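Local coordinates for protein angiotensin-converting enzyme (PDB 6S1Y) that probably cleaves peptides as a zinc-dependent metalloprotease of the angiotensin-converting enzyme family in the mosquito Anopheles gambiae, at residues L133-E138 with G250-Q255; A118-C123 with N161-P166; E138-F143 with N348-F353. All blocks are in the same frame, centred on the assembly; numbering follows the deposited sequence.

Contact 1. Residues L133-E138 with G250-Q255; sequences LSLDPE and GNLWAQ. With KSN ((2~{S})-2-[[(4~{S})-4-azanyl-5-oxidanyl-5-oxidanylidene-pentanoyl]amino]pentanedioic acid), chain H.
Leu135 meets Leu252 and Trp253 where the start of helix 135-145 faces a loop of the ligand pocket. From CB its chain heads for that loop, because CG stands anti to the backbone N (chi1 175°), and there it forks. Leu135 CD1 touches Leu252 CD1 at 3.7 Å, the two leucine chains crossing at a slant. Leu135 CD2 comes to the rim of the Trp253 indole, 4.1 Å from CH2 and near the ring plane. A branched aliphatic side chain suits the spot, since CD1 lies against Leu252 and CD2 against the indole edge, with CH2 close to both.

The Trp253 indole is backed on one face by Leu252 CB, 3.8 Å above the plane and over the ring centre, while its NE1 is hydrogen-bonded to the carbonyl of Ala484. Asn251 shapes the loop: its OD1 accepts from Trp253 N at 2.9 Å and, from the opposite face of the amide plane, from Gln255 N at 3.2 Å. Asparagine fits here because its short side chain can turn back on the backbone that follows.

Gln255 is longer and reaches the bound diglutamate, its NE2 donating to KSN O19 over 3.0 Å with an N-H...O angle of 162°. Lys485 holds the other end of this amide, at OE1, and also bonds the ligand. An Asx turn overlapping the start of a type I beta turn (Asn251 to Ala254) stands just before Gln255 of this pocket, probably the substrate cleft.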
# COMPACT_ATOMS: atom_id res chain seq x y z
N LEU A 133 -25.37 2.19 3.21
CA LEU A 133 -24.25 1.91 2.33
C LEU A 133 -22.93 2.37 2.95
O LEU A 133 -22.85 3.46 3.52
CB LEU A 133 -24.44 2.60 0.98
CG LEU A 133 -25.47 2.01 0.01
CD1 LEU A 133 -26.86 2.16 0.55
CD2 LEU A 133 -25.36 2.73 -1.34
N SER A 134 -21.90 1.54 2.82
CA SER A 134 -20.55 1.86 3.28
C SER A 134 -19.57 1.77 2.11
O SER A 134 -19.89 1.24 1.04
CB SER A 134 -20.07 0.90 4.38
OG SER A 134 -20.98 0.81 5.44
N LEU A 135 -18.36 2.28 2.35
CA LEU A 135 -17.25 2.02 1.43
C LEU A 135 -17.10 0.53 1.17
O LEU A 135 -17.02 0.08 0.02
CB LEU A 135 -15.95 2.57 2.02
CG LEU A 135 -14.70 2.25 1.20
CD1 LEU A 135 -14.85 2.87 -0.20
CD2 LEU A 135 -13.43 2.75 1.88
N ASP A 136 -17.07 -0.26 2.24
CA ASP A 136 -16.77 -1.69 2.18
C ASP A 136 -18.03 -2.42 2.60
O ASP A 136 -18.36 -2.44 3.80
CB ASP A 136 -15.59 -2.03 3.10
CG ASP A 136 -14.68 -3.15 2.53
OD1 ASP A 136 -15.21 -4.13 1.91
OD2 ASP A 136 -13.43 -3.08 2.71
N PRO A 137 -18.79 -3.05 1.68
CA PRO A 137 -18.48 -3.26 0.27
C PRO A 137 -19.23 -2.42 -0.76
O PRO A 137 -18.84 -2.45 -1.93
CB PRO A 137 -18.85 -4.73 0.09
CG PRO A 137 -20.13 -4.87 0.97
CD PRO A 137 -19.93 -3.89 2.13
N GLU A 138 -20.28 -1.69 -0.37
CA GLU A 138 -21.19 -1.16 -1.38
C GLU A 138 -20.50 -0.18 -2.33
O GLU A 138 -20.59 -0.32 -3.55
CB GLU A 138 -22.40 -0.52 -0.71
CG GLU A 138 -23.37 -1.52 -0.09
CD GLU A 138 -22.90 -2.02 1.27
OE1 GLU A 138 -22.00 -1.38 1.87
OE2 GLU A 138 -23.43 -3.06 1.73
N GLY A 250 -12.98 3.31 -11.98
CA GLY A 250 -13.29 2.08 -11.29
C GLY A 250 -12.88 2.04 -9.84
O GLY A 250 -13.01 0.99 -9.21
N ASN A 251 -12.45 3.19 -9.29
CA ASN A 251 -11.78 3.26 -8.00
C ASN A 251 -11.91 4.69 -7.48
O ASN A 251 -11.68 5.63 -8.24
CB ASN A 251 -10.31 2.85 -8.16
CG ASN A 251 -9.52 3.03 -6.89
OD1 ASN A 251 -9.12 4.14 -6.54
ND2 ASN A 251 -9.27 1.92 -6.19
N LEU A 252 -12.30 4.85 -6.21
CA LEU A 252 -12.63 6.17 -5.69
C LEU A 252 -11.46 7.15 -5.75
O LEU A 252 -11.67 8.37 -5.82
CB LEU A 252 -13.11 6.07 -4.24
CG LEU A 252 -14.62 6.05 -3.99
CD1 LEU A 252 -14.90 5.79 -2.53
CD2 LEU A 252 -15.23 7.37 -4.43
N TRP A 253 -10.23 6.65 -5.68
CA TRP A 253 -9.04 7.49 -5.73
C TRP A 253 -8.33 7.41 -7.07
O TRP A 253 -7.32 8.09 -7.26
CB TRP A 253 -8.12 7.07 -4.59
CG TRP A 253 -8.88 6.97 -3.30
CD1 TRP A 253 -9.12 7.97 -2.43
CD2 TRP A 253 -9.54 5.80 -2.78
NE1 TRP A 253 -9.87 7.52 -1.37
CE2 TRP A 253 -10.16 6.18 -1.57
CE3 TRP A 253 -9.64 4.47 -3.20
CZ2 TRP A 253 -10.86 5.29 -0.78
CZ3 TRP A 253 -10.36 3.57 -2.42
CH2 TRP A 253 -10.96 3.99 -1.21
N ALA A 254 -8.83 6.61 -8.01
CA ALA A 254 -8.18 6.37 -9.30
C ALA A 254 -6.76 5.86 -9.13
O ALA A 254 -5.90 6.12 -9.98
CB ALA A 254 -8.18 7.63 -10.16
N GLN A 255 -6.50 5.14 -8.04
CA GLN A 255 -5.13 4.70 -7.78
C GLN A 255 -4.75 3.47 -8.59
O GLN A 255 -3.58 3.28 -8.91
CB GLN A 255 -4.94 4.44 -6.29
CG GLN A 255 -5.69 3.24 -5.73
CD GLN A 255 -5.55 3.17 -4.21
OE1 GLN A 255 -5.96 4.11 -3.51
NE2 GLN A 255 -4.91 2.12 -3.71
C10 KSN H . -2.00 -0.21 8.01
C13 KSN H . -1.43 -2.50 4.00
C17 KSN H . -4.17 0.85 -0.90
C02 KSN H . -3.21 -0.34 -1.04
C03 KSN H . -2.69 -0.93 0.28
C04 KSN H . -3.51 -0.66 1.53
C05 KSN H . -4.06 -1.92 2.25
C07 KSN H . -2.62 -1.58 4.37
C08 KSN H . -2.84 -1.43 5.87
C09 KSN H . -1.70 -0.67 6.57
N01 KSN H . -2.04 0.05 -1.84
N06 KSN H . -3.66 -2.29 3.61
O11 KSN H . -3.20 -0.14 8.41
O12 KSN H . -1.06 0.11 8.81
O14 KSN H . -1.64 -3.74 3.93
O15 KSN H . -0.30 -2.05 3.74
O16 KSN H . -4.90 -2.58 1.71
O18 KSN H . -5.40 0.60 -0.77
O19 KSN H . -3.81 2.06 -0.92

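Contact 2. Residues A118-C123 with N161-P166; sequences AKAKFC and NATGAP
Ala120 and Phe122 are the two residues through which the chain leaving helix 100-119 touches the C-terminal end of helix 149-163. Ala120 comes first, just past the helix, with its CB directed at the opposing segment. Ala120 CB lies 4.2 Å from Thr163 CG2, a light meeting of one methyl with another, and the backbones are close here: the CA atoms of Ala120 and Ala162 are 6.9 Å apart. Small side chains suit so near an approach.

Lys121 turns the opposite way, as suits a long charged chain at the surface. Its amine makes a long, weak ion pair with Asp323, and its aliphatic part touches Ser134.

Phe122 swings back to the contact. With CG beside its backbone N and anti to the carbonyl carbon (chi1 -55°), the ring extends toward the helix end, and Phe122 CE1 reaches Ala162 CB at 3.8 Å. The methyl meets the ring obliquely, and the buried phenyl also touches Leu139 of the helix that comes between these segments in the chain. The Phe122 backbone is paired with that of Leu133, and Cys123 forms a disulfide with Cys131, so the extended run is tied down at the ring-bearing residue and at the one after it.

On the other segment Thr163 shows why a beta-branched residue fits. Its hydroxyl turns back to the carbonyl of Trp159, one helical turn earlier, which leaves CG2 as the branch that faces Ala120. Since no hydrogen bond or charge pair joins the two segments, their cohesion is that of carbon against carbon, probably dependent on shape and on keeping water from the apolar atoms.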
# COMPACT_ATOMS: atom_id res chain seq x y z
N ALA A 118 -13.95 5.59 8.91
CA ALA A 118 -14.45 4.22 9.04
C ALA A 118 -15.95 4.18 9.29
O ALA A 118 -16.60 3.18 8.96
CB ALA A 118 -13.71 3.51 10.17
N LYS A 119 -16.52 5.23 9.84
CA LYS A 119 -17.92 5.23 10.24
C LYS A 119 -18.86 5.84 9.21
O LYS A 119 -20.07 5.88 9.45
CB LYS A 119 -18.08 5.98 11.57
CG LYS A 119 -17.59 5.22 12.81
CD LYS A 119 -17.78 6.09 14.06
CE LYS A 119 -17.79 5.27 15.34
NZ LYS A 119 -18.38 6.05 16.48
N ALA A 120 -18.37 6.32 8.08
CA ALA A 120 -19.23 7.02 7.15
C ALA A 120 -20.23 6.07 6.51
O ALA A 120 -19.88 4.95 6.15
CB ALA A 120 -18.40 7.69 6.06
N LYS A 121 -21.47 6.54 6.35
CA LYS A 121 -22.53 5.77 5.69
C LYS A 121 -23.28 6.68 4.74
O LYS A 121 -23.27 7.90 4.89
CB LYS A 121 -23.52 5.15 6.71
CG LYS A 121 -22.82 4.28 7.76
CD LYS A 121 -23.48 2.91 7.90
CE LYS A 121 -22.56 1.92 8.62
NZ LYS A 121 -21.76 2.60 9.70
N PHE A 122 -23.98 6.08 3.78
CA PHE A 122 -24.51 6.86 2.67
C PHE A 122 -25.87 6.37 2.24
O PHE A 122 -26.18 5.18 2.34
CB PHE A 122 -23.53 6.80 1.48
CG PHE A 122 -22.15 7.22 1.85
CD1 PHE A 122 -21.79 8.56 1.85
CD2 PHE A 122 -21.21 6.28 2.25
CE1 PHE A 122 -20.51 8.96 2.20
CE2 PHE A 122 -19.93 6.67 2.60
CZ PHE A 122 -19.58 8.01 2.58
N CYS A 123 -26.67 7.32 1.74
CA CYS A 123 -27.96 7.02 1.12
C CYS A 123 -27.78 6.61 -0.34
O CYS A 123 -26.96 7.16 -1.08
CB CYS A 123 -28.89 8.22 1.22
SG CYS A 123 -29.35 8.66 2.92
N ASN A 161 -17.19 14.58 0.30
CA ASN A 161 -17.77 15.58 1.19
C ASN A 161 -17.84 15.06 2.63
O ASN A 161 -17.75 15.85 3.57
CB ASN A 161 -19.17 16.01 0.70
CG ASN A 161 -19.11 17.10 -0.40
OD1 ASN A 161 -18.16 17.15 -1.21
ND2 ASN A 161 -20.12 17.98 -0.43
N ALA A 162 -17.94 13.75 2.83
CA ALA A 162 -18.09 13.18 4.16
C ALA A 162 -16.77 12.84 4.84
O ALA A 162 -16.69 12.89 6.08
CB ALA A 162 -18.96 11.92 4.08
N THR A 163 -15.72 12.49 4.08
CA THR A 163 -14.49 12.02 4.69
C THR A 163 -13.35 13.03 4.58
O THR A 163 -12.28 12.78 5.13
CB THR A 163 -14.04 10.67 4.10
OG1 THR A 163 -13.79 10.78 2.69
CG2 THR A 163 -15.10 9.62 4.34
N GLY A 164 -13.56 14.17 3.92
CA GLY A 164 -12.53 15.16 3.67
C GLY A 164 -12.76 16.38 4.55
O GLY A 164 -12.17 16.48 5.66
N ALA A 165 -13.51 17.37 4.07
CA ALA A 165 -13.62 18.65 4.78
C ALA A 165 -14.03 18.52 6.24
O ALA A 165 -13.51 19.29 7.06
CB ALA A 165 -14.63 19.55 4.05
N PRO A 166 -14.90 17.60 6.64
CA PRO A 166 -15.30 17.55 8.05
C PRO A 166 -14.15 17.37 9.03
O PRO A 166 -14.35 17.65 10.21
CB PRO A 166 -16.25 16.34 8.11
CG PRO A 166 -16.76 16.18 6.71
CD PRO A 166 -15.59 16.58 5.82

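Contact 3. Residues E138-F143 with N348-F353; sequences ELTEIF and NMREFF
Thr140 CG2 lies anti to its own backbone N, and Arg350 CG does the same on its side (chi1 -172°); these two torsions send a methyl and a guanidinium toward each other from one helix to the other. The arginine chain runs extended as far as CD and then bends at chi3 (67°), which brings Arg350 NH1 to 3.6 Å from Thr140 CG2. The methyl approaches the guanidinium obliquely. Arginine suits its place because its long chain lets the charged end reach from helix 349-368 to Thr140. Threonine serves both needs of its position: OG1 folds back to the carbonyl of Leu135 inside the helix, and CG2 is the branch that meets the arginine.

Glu141 stands next to this pair. Glu141 OE1 is 4.5 Å from Asn348 ND2 and 5.2 Å from Arg350 NH1, too far for a bond to either; the carboxylate is instead in a salt bridge with Arg346 NE. Even so, its negative charge would be expected to steady the nearby guanidinium electrostatically.

Asn348 is the N-cap of helix 349-368, which carries the HExxH motif of this gluzincin metallopeptidase: His357 and His361 bind zinc, as does Glu385 from another helix. Asn348 OD1 accepts from Glu351 N at 2.8 Å in a nearly straight bond, 171° at the hydrogen, with the donor tilted 26° from the carbonyl plane. Asparagine is well suited to capping, for its short chain lets OD1 stand in for the carbonyl that the first-turn N-H of Glu351 would otherwise lack.

Asn348 OD1 also sits 3.8 Å above one face of the Arg350 guanidinium, offset toward its rim, where its partial negative charge may favour the cation. Asp258 touches the Arg350 side chain, which is about 9 Å from the bound ligand.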
# COMPACT_ATOMS: atom_id res chain seq x y z
N GLU A 138 -20.28 -1.69 -0.37
CA GLU A 138 -21.19 -1.16 -1.38
C GLU A 138 -20.50 -0.18 -2.33
O GLU A 138 -20.59 -0.32 -3.55
CB GLU A 138 -22.40 -0.52 -0.71
CG GLU A 138 -23.37 -1.52 -0.09
CD GLU A 138 -22.90 -2.02 1.27
OE1 GLU A 138 -22.00 -1.38 1.87
OE2 GLU A 138 -23.43 -3.06 1.73
N LEU A 139 -19.83 0.85 -1.80
CA LEU A 139 -19.28 1.87 -2.69
C LEU A 139 -18.12 1.32 -3.51
O LEU A 139 -18.00 1.60 -4.71
CB LEU A 139 -18.85 3.10 -1.88
CG LEU A 139 -19.87 4.24 -1.88
CD1 LEU A 139 -21.18 3.84 -1.23
CD2 LEU A 139 -19.28 5.48 -1.20
N THR A 140 -17.25 0.52 -2.89
CA THR A 140 -16.18 -0.14 -3.64
C THR A 140 -16.71 -0.88 -4.86
O THR A 140 -16.10 -0.86 -5.93
CB THR A 140 -15.43 -1.09 -2.71
OG1 THR A 140 -14.68 -0.30 -1.77
CG2 THR A 140 -14.50 -2.01 -3.50
N GLU A 141 -17.86 -1.53 -4.73
CA GLU A 141 -18.36 -2.39 -5.79
C GLU A 141 -19.18 -1.60 -6.79
O GLU A 141 -19.20 -1.95 -7.98
CB GLU A 141 -19.17 -3.57 -5.18
CG GLU A 141 -18.21 -4.70 -4.68
CD GLU A 141 -18.86 -5.82 -3.84
OE1 GLU A 141 -18.10 -6.58 -3.21
OE2 GLU A 141 -20.12 -5.95 -3.82
N ILE A 142 -19.83 -0.54 -6.36
CA ILE A 142 -20.45 0.39 -7.31
C ILE A 142 -19.40 0.96 -8.25
O ILE A 142 -19.55 0.93 -9.48
CB ILE A 142 -21.19 1.50 -6.54
CG1 ILE A 142 -22.34 0.87 -5.74
CG2 ILE A 142 -21.70 2.58 -7.49
CD1 ILE A 142 -22.91 1.78 -4.69
N PHE A 143 -18.31 1.50 -7.69
CA PHE A 143 -17.26 2.05 -8.56
C PHE A 143 -16.64 0.95 -9.42
O PHE A 143 -16.37 1.17 -10.60
CB PHE A 143 -16.22 2.78 -7.71
CG PHE A 143 -16.58 4.23 -7.47
CD1 PHE A 143 -17.36 4.60 -6.39
CD2 PHE A 143 -16.17 5.20 -8.36
CE1 PHE A 143 -17.72 5.92 -6.19
CE2 PHE A 143 -16.52 6.53 -8.18
CZ PHE A 143 -17.32 6.89 -7.08
N ASN A 348 -13.78 -11.91 -5.08
CA ASN A 348 -13.44 -11.47 -6.43
C ASN A 348 -11.93 -11.47 -6.57
O ASN A 348 -11.19 -11.64 -5.59
CB ASN A 348 -14.04 -10.09 -6.75
CG ASN A 348 -13.55 -9.01 -5.80
OD1 ASN A 348 -12.37 -8.69 -5.76
ND2 ASN A 348 -14.47 -8.44 -5.03
N MET A 349 -11.47 -11.25 -7.80
CA MET A 349 -10.04 -11.37 -8.09
C MET A 349 -9.24 -10.26 -7.41
O MET A 349 -8.18 -10.52 -6.84
CB MET A 349 -9.81 -11.33 -9.61
CG MET A 349 -8.36 -11.54 -10.00
SD MET A 349 -8.10 -11.71 -11.79
CE MET A 349 -8.39 -10.03 -12.34
N ARG A 350 -9.72 -9.02 -7.48
CA ARG A 350 -9.06 -7.91 -6.79
C ARG A 350 -8.76 -8.29 -5.34
O ARG A 350 -7.62 -8.21 -4.88
CB ARG A 350 -9.96 -6.67 -6.88
CG ARG A 350 -9.36 -5.36 -6.38
CD ARG A 350 -10.33 -4.21 -6.64
NE ARG A 350 -11.56 -4.33 -5.85
CZ ARG A 350 -12.72 -4.82 -6.29
NH1 ARG A 350 -13.76 -4.88 -5.46
NH2 ARG A 350 -12.85 -5.27 -7.55
N GLU A 351 -9.79 -8.73 -4.61
CA GLU A 351 -9.61 -9.09 -3.21
C GLU A 351 -8.68 -10.30 -3.04
O GLU A 351 -7.95 -10.39 -2.05
CB GLU A 351 -10.98 -9.38 -2.58
CG GLU A 351 -11.90 -8.17 -2.39
CD GLU A 351 -11.72 -7.49 -1.03
OE1 GLU A 351 -12.31 -6.40 -0.82
OE2 GLU A 351 -11.01 -8.03 -0.17
N PHE A 352 -8.69 -11.22 -4.00
CA PHE A 352 -7.74 -12.33 -3.96
C PHE A 352 -6.30 -11.82 -3.90
O PHE A 352 -5.48 -12.40 -3.18
CB PHE A 352 -7.94 -13.22 -5.20
CG PHE A 352 -7.42 -14.62 -5.04
CD1 PHE A 352 -7.44 -15.28 -3.81
CD2 PHE A 352 -6.93 -15.31 -6.14
CE1 PHE A 352 -6.99 -16.60 -3.69
CE2 PHE A 352 -6.47 -16.63 -6.02
CZ PHE A 352 -6.50 -17.27 -4.80
N PHE A 353 -5.97 -10.75 -4.65
CA PHE A 353 -4.63 -10.17 -4.59
C PHE A 353 -4.40 -9.46 -3.26
O PHE A 353 -3.29 -9.49 -2.72
CB PHE A 353 -4.38 -9.20 -5.76
CG PHE A 353 -4.36 -9.87 -7.09
CD1 PHE A 353 -3.59 -11.01 -7.30
CD2 PHE A 353 -5.19 -9.43 -8.11
CE1 PHE A 353 -3.61 -11.66 -8.51
CE2 PHE A 353 -5.22 -10.08 -9.33
CZ PHE A 353 -4.43 -11.20 -9.53

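Going from the N terminus, the chain leaves helix 100-119, makes helix 135-145 and returns with helix 149-163, so contact 2 closes the shortest loop, with 37 residues between its segments. Contact 1 starts inside that loop and ends beyond it at 250-255, spanning 111 residues, so the two cross. Contact 3 begins at Glu138, the last residue of the first segment of contact 1, and spans 204 residues to the zinc-binding helix 349-368; it crosses both others. Helix 135-145 is the common element: its first turn faces the ligand-pocket loop, and its next faces the start of the zinc helix. Leu252 CD2 packs on Phe143 between contacts 1 and 3.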